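Local coordinates for decapping nuclease RAI1 (Candida albicans, PDB 5BUD), which removes NAD caps from the 5' ends of RNAs using divalent metal ions, and binds and stimulates the exoribonuclease RAT1, at residues F78-T90 against Q377-S389. Numbering follows the deposited sequence.
Sequences FNSLLKAIIKYET and QLLTPEFTEWRQS
With CG anti to the backbone N, F383 (chi1 178°) and W386 send their rings from helix 381-389 into the side of helix 78-90, while E89, its CG anti to the carbonyl carbon (chi1 -66°) and its chain extended beyond, brings its carboxylate to R387. F383 is the knob, seated among L82, I85, I86 and E89. L82 CD2 stands over the centre of the F383 ring, 3.8 Å from its centroid, a CH-pi contact suited to a branched leucine tip; I86 CG1 meets the edge of that ring. On the opposite face lies R387 CG. R387 grips E89 side-on through syn lone pairs, NE to OE1 at 2.9 Å and, more bent, NH2 to OE2 at 2.9 Å. W386 NE1 donates to the anti side of E89 OE1 (2.8 Å), two N-H groups on one oxygen that probably favour the ionised carboxylate. D129 pairs with R387 NH1, and I96 N donates to E89 OE2. Tryptophan suits its place by joining this N-H to a broad apolar face, where I86 CG2 and T90 OG1, itself bonded to I86 O, sit toward the rim. At the N-terminal end of helix 78-90, L378 CD2 lies over the F78 ring, and a water links N79 O to OG1 of T380, the N-cap residue of helix 381-389, which also accepts a weak capping bond from F383 N. This knob-into-hole packing, at 29°, sets the chain's last helix against helix 78-92, beside F133 and F128, within the RAI1-type PD-(D/E)XK nuclease.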
loop_
_atom_site.group_PDB
_atom_site.type_symbol
_atom_site.label_atom_id
_atom_site.label_comp_id
_atom_site.label_asym_id
_atom_site.label_seq_id
_atom_site.Cartn_x
_atom_site.Cartn_y
_atom_site.Cartn_z
ATOM N N PHE A 78 -10.074 8.848 -3.515
ATOM C CA PHE A 78 -10.940 9.094 -2.362
ATOM C C PHE A 78 -12.429 9.060 -2.652
ATOM O O PHE A 78 -13.226 8.654 -1.785
ATOM C CB PHE A 78 -10.548 10.372 -1.611
ATOM C CG PHE A 78 -10.034 10.116 -0.223
ATOM C CD1 PHE A 78 -10.909 9.788 0.793
ATOM C CD2 PHE A 78 -8.697 10.189 0.066
ATOM C CE1 PHE A 78 -10.454 9.533 2.079
ATOM C CE2 PHE A 78 -8.233 9.958 1.354
ATOM C CZ PHE A 78 -9.111 9.623 2.350
ATOM N N ASN A 79 -12.830 9.506 -3.841
ATOM C CA ASN A 79 -14.257 9.426 -4.242
ATOM C C ASN A 79 -14.812 8.050 -4.003
ATOM O O ASN A 79 -15.814 7.884 -3.299
ATOM C CB ASN A 79 -14.432 9.781 -5.716
ATOM C CG ASN A 79 -15.884 9.969 -6.105
ATOM O OD1 ASN A 79 -16.595 9.001 -6.382
ATOM N ND2 ASN A 79 -16.335 11.224 -6.140
ATOM N N SER A 80 -14.158 7.049 -4.580
ATOM C CA SER A 80 -14.636 5.676 -4.483
ATOM C C SER A 80 -14.538 5.141 -3.064
ATOM O O SER A 80 -15.435 4.444 -2.612
ATOM C CB SER A 80 -13.948 4.752 -5.503
ATOM O OG SER A 80 -12.554 4.611 -5.269
ATOM N N LEU A 81 -13.502 5.523 -2.323
ATOM C CA LEU A 81 -13.390 5.058 -0.959
ATOM C C LEU A 81 -14.539 5.631 -0.134
ATOM O O LEU A 81 -15.163 4.921 0.624
ATOM C CB LEU A 81 -12.033 5.443 -0.353
ATOM C CG LEU A 81 -11.839 5.185 1.160
ATOM C CD1 LEU A 81 -12.083 3.732 1.548
ATOM C CD2 LEU A 81 -10.442 5.619 1.588
ATOM N N LEU A 82 -14.836 6.922 -0.288
ATOM C CA LEU A 82 -15.962 7.516 0.471
ATOM C C LEU A 82 -17.298 6.886 0.117
ATOM O O LEU A 82 -18.162 6.748 0.989
ATOM C CB LEU A 82 -16.044 9.040 0.296
ATOM C CG LEU A 82 -14.846 9.812 0.852
ATOM C CD1 LEU A 82 -15.002 11.283 0.528
ATOM C CD2 LEU A 82 -14.581 9.570 2.357
ATOM N N LYS A 83 -17.456 6.496 -1.142
ATOM C CA LYS A 83 -18.717 5.899 -1.609
ATOM C C LYS A 83 -18.893 4.541 -0.971
ATOM O O LYS A 83 -20.014 4.164 -0.539
ATOM C CB LYS A 83 -18.747 5.824 -3.126
ATOM C CG LYS A 83 -19.958 5.115 -3.700
ATOM C CD LYS A 83 -20.625 5.904 -4.814
ATOM C CE LYS A 83 -21.841 5.183 -5.378
ATOM N NZ LYS A 83 -21.462 4.495 -6.628
ATOM N N ALA A 84 -17.777 3.807 -0.889
ATOM C CA ALA A 84 -17.740 2.531 -0.183
ATOM C C ALA A 84 -18.050 2.738 1.279
ATOM O O ALA A 84 -18.839 1.992 1.845
ATOM C CB ALA A 84 -16.367 1.870 -0.353
ATOM N N ILE A 85 -17.448 3.757 1.895
ATOM C CA ILE A 85 -17.725 4.098 3.313
ATOM C C ILE A 85 -19.222 4.453 3.566
ATOM O O ILE A 85 -19.803 4.004 4.545
ATOM C CB ILE A 85 -16.792 5.231 3.801
ATOM C CG1 ILE A 85 -15.362 4.672 4.030
ATOM C CG2 ILE A 85 -17.301 5.858 5.080
ATOM C CD1 ILE A 85 -14.291 5.709 4.335
ATOM N N ILE A 86 -19.840 5.236 2.674
ATOM C CA ILE A 86 -21.285 5.580 2.811
ATOM C C ILE A 86 -22.139 4.297 2.790
ATOM O O ILE A 86 -22.986 4.100 3.640
ATOM C CB ILE A 86 -21.767 6.545 1.693
ATOM C CG1 ILE A 86 -21.075 7.912 1.829
ATOM C CG2 ILE A 86 -23.291 6.714 1.752
ATOM C CD1 ILE A 86 -21.056 8.728 0.544
ATOM N N LYS A 87 -21.865 3.404 1.848
ATOM C CA LYS A 87 -22.553 2.107 1.807
ATOM C C LYS A 87 -22.453 1.333 3.117
ATOM O O LYS A 87 -23.476 0.838 3.641
ATOM C CB LYS A 87 -22.020 1.263 0.668
ATOM C CG LYS A 87 -22.807 -0.011 0.431
ATOM C CD LYS A 87 -22.452 -0.631 -0.916
ATOM C CE LYS A 87 -23.184 -1.947 -1.132
ATOM N NZ LYS A 87 -22.876 -2.898 -0.034
ATOM N N TYR A 88 -21.231 1.229 3.662
ATOM C CA TYR A 88 -21.011 0.484 4.896
ATOM C C TYR A 88 -21.688 1.158 6.053
ATOM O O TYR A 88 -22.359 0.518 6.847
ATOM C CB TYR A 88 -19.499 0.354 5.190
ATOM C CG TYR A 88 -19.151 -0.372 6.489
ATOM C CD1 TYR A 88 -19.325 -1.754 6.618
ATOM C CD2 TYR A 88 -18.609 0.317 7.568
ATOM C CE1 TYR A 88 -19.000 -2.415 7.802
ATOM C CE2 TYR A 88 -18.273 -0.331 8.752
ATOM C CZ TYR A 88 -18.476 -1.689 8.866
ATOM O OH TYR A 88 -18.130 -2.303 10.044
ATOM N N GLU A 89 -21.473 2.460 6.191
ATOM C CA GLU A 89 -22.000 3.182 7.325
ATOM C C GLU A 89 -23.538 3.232 7.288
ATOM O O GLU A 89 -24.164 3.303 8.327
ATOM C CB GLU A 89 -21.411 4.593 7.379
ATOM C CG GLU A 89 -19.898 4.651 7.663
ATOM C CD GLU A 89 -19.358 6.080 7.791
ATOM O OE1 GLU A 89 -19.997 7.041 7.267
ATOM O OE2 GLU A 89 -18.295 6.255 8.448
ATOM N N THR A 90 -24.122 3.220 6.090
ATOM C CA THR A 90 -25.569 3.248 5.943
ATOM C C THR A 90 -26.106 1.923 6.502
ATOM O O THR A 90 -27.038 1.938 7.303
ATOM C CB THR A 90 -26.005 3.535 4.483
ATOM O OG1 THR A 90 -25.630 4.871 4.116
ATOM C CG2 THR A 90 -27.525 3.398 4.319
ATOM N N GLN A 377 -12.109 17.121 -4.493
ATOM C CA GLN A 377 -10.762 16.592 -4.632
ATOM C C GLN A 377 -10.407 15.568 -3.531
ATOM O O GLN A 377 -9.512 14.755 -3.710
ATOM C CB GLN A 377 -9.770 17.739 -4.601
ATOM C CG GLN A 377 -8.483 17.470 -5.320
ATOM C CD GLN A 377 -7.724 18.757 -5.536
ATOM O OE1 GLN A 377 -7.939 19.454 -6.537
ATOM N NE2 GLN A 377 -6.848 19.094 -4.589
ATOM N N LEU A 378 -11.090 15.653 -2.392
ATOM C CA LEU A 378 -11.020 14.646 -1.342
ATOM C C LEU A 378 -12.447 14.334 -0.922
ATOM O O LEU A 378 -12.997 13.289 -1.287
ATOM C CB LEU A 378 -10.155 15.102 -0.169
ATOM C CG LEU A 378 -9.677 13.989 0.790
ATOM C CD1 LEU A 378 -8.666 14.510 1.808
ATOM C CD2 LEU A 378 -10.821 13.323 1.511
ATOM N N LEU A 379 -13.074 15.263 -0.203
ATOM C CA LEU A 379 -14.469 15.113 0.206
ATOM C C LEU A 379 -15.387 15.279 -0.992
ATOM O O LEU A 379 -15.076 16.025 -1.930
ATOM C CB LEU A 379 -14.820 16.145 1.258
ATOM C CG LEU A 379 -14.004 16.032 2.555
ATOM C CD1 LEU A 379 -14.459 17.102 3.527
ATOM C CD2 LEU A 379 -14.187 14.639 3.137
ATOM N N THR A 380 -16.486 14.538 -0.982
ATOM C CA THR A 380 -17.498 14.654 -1.998
ATOM C C THR A 380 -18.804 15.109 -1.371
ATOM O O THR A 380 -19.021 14.913 -0.150
ATOM C CB THR A 380 -17.722 13.325 -2.711
ATOM O OG1 THR A 380 -18.233 12.361 -1.776
ATOM C CG2 THR A 380 -16.405 12.835 -3.337
ATOM N N PRO A 381 -19.700 15.694 -2.207
ATOM C CA PRO A 381 -20.958 16.196 -1.647
ATOM C C PRO A 381 -21.877 15.089 -1.144
ATOM O O PRO A 381 -22.598 15.302 -0.155
ATOM C CB PRO A 381 -21.570 17.010 -2.802
ATOM C CG PRO A 381 -20.884 16.514 -4.047
ATOM C CD PRO A 381 -19.500 16.138 -3.603
ATOM N N GLU A 382 -21.815 13.910 -1.760
ATOM C CA GLU A 382 -22.570 12.750 -1.295
ATOM C C GLU A 382 -22.112 12.354 0.108
ATOM O O GLU A 382 -22.938 12.019 0.961
ATOM C CB GLU A 382 -22.404 11.540 -2.224
ATOM C CG GLU A 382 -23.010 11.699 -3.623
ATOM C CD GLU A 382 -22.021 12.209 -4.678
ATOM O OE1 GLU A 382 -22.212 11.833 -5.848
ATOM O OE2 GLU A 382 -21.069 12.972 -4.366
ATOM N N PHE A 383 -20.804 12.397 0.346
ATOM C CA PHE A 383 -20.276 11.980 1.659
ATOM C C PHE A 383 -20.561 12.973 2.754
ATOM O O PHE A 383 -20.992 12.572 3.841
ATOM C CB PHE A 383 -18.764 11.706 1.597
ATOM C CG PHE A 383 -18.158 11.309 2.933
ATOM C CD1 PHE A 383 -18.482 10.091 3.520
ATOM C CD2 PHE A 383 -17.283 12.144 3.599
ATOM C CE1 PHE A 383 -17.936 9.711 4.743
ATOM C CE2 PHE A 383 -16.730 11.773 4.820
ATOM C CZ PHE A 383 -17.057 10.560 5.387
ATOM N N THR A 384 -20.328 14.265 2.490
ATOM C CA THR A 384 -20.638 15.313 3.472
ATOM C C THR A 384 -22.134 15.286 3.871
ATOM O O THR A 384 -22.473 15.343 5.065
ATOM C CB THR A 384 -20.177 16.716 2.997
ATOM O OG1 THR A 384 -20.838 17.086 1.774
ATOM C CG2 THR A 384 -18.657 16.737 2.750
ATOM N N GLU A 385 -23.010 15.147 2.878
ATOM C CA GLU A 385 -24.457 15.057 3.145
ATOM C C GLU A 385 -24.777 13.846 3.989
ATOM O O GLU A 385 -25.517 13.949 4.967
ATOM C CB GLU A 385 -25.265 14.964 1.857
ATOM C CG GLU A 385 -26.752 15.019 2.110
ATOM C CD GLU A 385 -27.591 14.881 0.856
ATOM O OE1 GLU A 385 -27.159 15.307 -0.231
ATOM O OE2 GLU A 385 -28.703 14.349 0.985
ATOM N N TRP A 386 -24.234 12.687 3.603
ATOM C CA TRP A 386 -24.425 11.491 4.421
ATOM C C TRP A 386 -24.042 11.765 5.875
ATOM O O TRP A 386 -24.820 11.483 6.784
ATOM C CB TRP A 386 -23.658 10.279 3.879
ATOM C CG TRP A 386 -23.468 9.210 4.932
ATOM C CD1 TRP A 386 -22.283 8.826 5.521
ATOM C CD2 TRP A 386 -24.499 8.426 5.565
ATOM N NE1 TRP A 386 -22.518 7.848 6.475
ATOM C CE2 TRP A 386 -23.860 7.582 6.520
ATOM C CE3 TRP A 386 -25.891 8.353 5.424
ATOM C CZ2 TRP A 386 -24.567 6.676 7.304
ATOM C CZ3 TRP A 386 -26.595 7.453 6.225
ATOM C CH2 TRP A 386 -25.929 6.627 7.149
ATOM N N ARG A 387 -22.857 12.311 6.111
ATOM C CA ARG A 387 -22.416 12.512 7.503
ATOM C C ARG A 387 -23.237 13.568 8.296
ATOM O O ARG A 387 -23.486 13.415 9.523
ATOM C CB ARG A 387 -20.921 12.841 7.580
ATOM C CG ARG A 387 -20.004 11.666 7.228
ATOM C CD ARG A 387 -20.095 10.554 8.276
ATOM N NE ARG A 387 -19.009 9.587 8.170
ATOM C CZ ARG A 387 -17.786 9.750 8.675
ATOM N NH1 ARG A 387 -17.459 10.861 9.308
ATOM N NH2 ARG A 387 -16.873 8.794 8.509
ATOM N N GLN A 388 -23.644 14.626 7.602
ATOM C CA GLN A 388 -24.506 15.652 8.204
ATOM C C GLN A 388 -25.852 15.058 8.602
ATOM O O GLN A 388 -26.424 15.462 9.610
ATOM C CB GLN A 388 -24.727 16.820 7.246
ATOM C CG GLN A 388 -23.495 17.690 7.054
ATOM C CD GLN A 388 -23.494 18.424 5.725
ATOM O OE1 GLN A 388 -24.426 18.299 4.914
ATOM N NE2 GLN A 388 -22.429 19.168 5.476
ATOM N N SER A 389 -26.328 14.089 7.821
ATOM C CA SER A 389 -27.616 13.415 8.078
ATOM C C SER A 389 -27.677 12.579 9.360
ATOM O O SER A 389 -28.766 12.363 9.889
ATOM C CB SER A 389 -28.011 12.519 6.901
ATOM O OG SER A 389 -27.422 11.233 7.000
HETATM O O HOH W 1 -18.222 9.800 -2.539
#